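Local atomic coordinates of beta2-microglobulin (Anolis carolinensis, PDB entry 7CPO), a protein that serves as the light chain of MHC class I, pairing with the heavy chain in a complex that probably presents peptides to T cells. Residues Q2-V7 with V82-L87. Residues are numbered along the deposited sequence.
Sequences QKAPSV and VEHITL
Residues 2-7 run extended into the first strand, S6 and V7 opening it; 82-87 leave strand 78-83 and fold into a type I turn from H84 to L87, closed by L87 N to H84 O (2.7 Å). The segments run antiparallel: A4 lies nearest T86 (CA-CA 5.3 Å), and the backbones diverge to 8.2 Å between the CA atoms of V7 and V82. Van der Waals packing, partly against K3 and A4 main chain, joins them. Q2 (m, t) lies against mid-turn, OE1 3.1 Å from I85 CG1 and CB 3.9 Å from T86 CG2. The K3 CA-to-CB bond points away, but K3 O sits 3.2 Å from H84 CE1. A4 CA rests 3.1 Å from OG1 of T86, whose p rotamer allows a 2.9 Å hydrogen bond between OG1 and H84 ND1. The P5 ring wedges between the turn and the strand end: CD 3.5 Å from H84 ND1, CG 3.9 Å from V82 CG1 and 4.1 Å from L87 CD1. V7 (t) then meets V82 (t), CG1 to CG2 3.9 Å. This packs the start of strand 6-11 and its lead-in against strand 78-83 and the F-G turn, across the C1-set immunoglobulin sandwich. H84 also hydrogen-bonds P32 O through NE2 and meets F30 edge-to-face; K3 and S6 pair by backbone with H31 and E28, and V7 and V82 touch Y93 on strand 91-94.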
# COMPACT_ATOMS: atom_id res chain seq x y z
N GLN B 2 18.94 1.58 -0.72
CA GLN B 2 18.29 2.61 0.08
C GLN B 2 17.47 3.49 -0.84
O GLN B 2 17.92 3.85 -1.93
CB GLN B 2 19.32 3.45 0.83
CG GLN B 2 19.99 2.75 1.98
CD GLN B 2 20.39 3.71 3.07
OE1 GLN B 2 20.08 3.49 4.25
NE2 GLN B 2 21.06 4.80 2.69
N LYS B 3 16.26 3.81 -0.42
CA LYS B 3 15.35 4.59 -1.24
C LYS B 3 14.63 5.61 -0.36
O LYS B 3 14.19 5.29 0.74
CB LYS B 3 14.35 3.70 -1.97
CG LYS B 3 15.01 2.79 -3.01
CD LYS B 3 14.18 1.55 -3.30
CE LYS B 3 14.96 0.52 -4.10
NZ LYS B 3 14.06 -0.30 -4.96
N ALA B 4 14.54 6.82 -0.85
CA ALA B 4 13.97 7.90 -0.08
C ALA B 4 12.45 7.90 -0.21
O ALA B 4 11.91 7.45 -1.22
CB ALA B 4 14.53 9.24 -0.53
N PRO B 5 11.74 8.38 0.80
CA PRO B 5 10.28 8.41 0.72
C PRO B 5 9.76 9.46 -0.27
O PRO B 5 10.26 10.58 -0.33
CB PRO B 5 9.85 8.74 2.15
CG PRO B 5 11.06 9.28 2.82
CD PRO B 5 12.21 8.57 2.18
N SER B 6 8.75 9.06 -1.05
CA SER B 6 7.86 10.00 -1.72
C SER B 6 6.67 10.25 -0.80
O SER B 6 6.02 9.31 -0.34
CB SER B 6 7.36 9.43 -3.05
OG SER B 6 8.44 9.28 -3.96
N VAL B 7 6.40 11.53 -0.52
CA VAL B 7 5.50 11.92 0.55
C VAL B 7 4.42 12.84 -0.00
O VAL B 7 4.64 13.56 -0.98
CB VAL B 7 6.29 12.58 1.70
CG1 VAL B 7 5.37 13.09 2.84
CG2 VAL B 7 7.32 11.61 2.22
N VAL B 82 8.82 14.12 8.18
CA VAL B 82 9.26 12.77 7.82
C VAL B 82 10.75 12.65 8.11
O VAL B 82 11.56 13.44 7.61
CB VAL B 82 8.98 12.47 6.34
CG1 VAL B 82 9.54 11.09 5.96
CG2 VAL B 82 7.49 12.58 6.04
N GLU B 83 11.12 11.64 8.90
CA GLU B 83 12.52 11.30 9.16
C GLU B 83 12.81 9.90 8.63
O GLU B 83 12.02 8.98 8.86
CB GLU B 83 12.83 11.37 10.65
CG GLU B 83 12.35 12.63 11.30
CD GLU B 83 12.28 12.48 12.80
OE1 GLU B 83 11.17 12.45 13.36
OE2 GLU B 83 13.36 12.36 13.40
N HIS B 84 13.94 9.75 7.94
CA HIS B 84 14.29 8.47 7.32
C HIS B 84 15.79 8.42 7.07
O HIS B 84 16.44 9.46 6.89
CB HIS B 84 13.53 8.26 6.00
CG HIS B 84 13.73 6.91 5.40
ND1 HIS B 84 14.39 6.71 4.20
CD2 HIS B 84 13.36 5.68 5.83
CE1 HIS B 84 14.41 5.42 3.92
NE2 HIS B 84 13.79 4.77 4.89
N ILE B 85 16.32 7.20 7.01
CA ILE B 85 17.76 6.96 6.87
C ILE B 85 18.33 7.66 5.64
O ILE B 85 19.52 8.01 5.63
CB ILE B 85 18.03 5.45 6.82
CG1 ILE B 85 19.53 5.16 6.86
CG2 ILE B 85 17.41 4.85 5.59
CD1 ILE B 85 20.03 4.85 8.23
N THR B 86 17.53 7.85 4.60
CA THR B 86 17.97 8.55 3.39
C THR B 86 17.88 10.06 3.50
O THR B 86 18.34 10.76 2.60
CB THR B 86 17.15 8.09 2.19
OG1 THR B 86 15.77 8.44 2.40
CG2 THR B 86 17.29 6.59 1.99
N LEU B 87 17.27 10.58 4.57
CA LEU B 87 17.07 12.02 4.71
C LEU B 87 18.01 12.55 5.78
O LEU B 87 17.76 12.36 6.98
CB LEU B 87 15.61 12.33 5.07
CG LEU B 87 14.57 11.85 4.06
CD1 LEU B 87 13.18 12.34 4.44
CD2 LEU B 87 14.96 12.30 2.65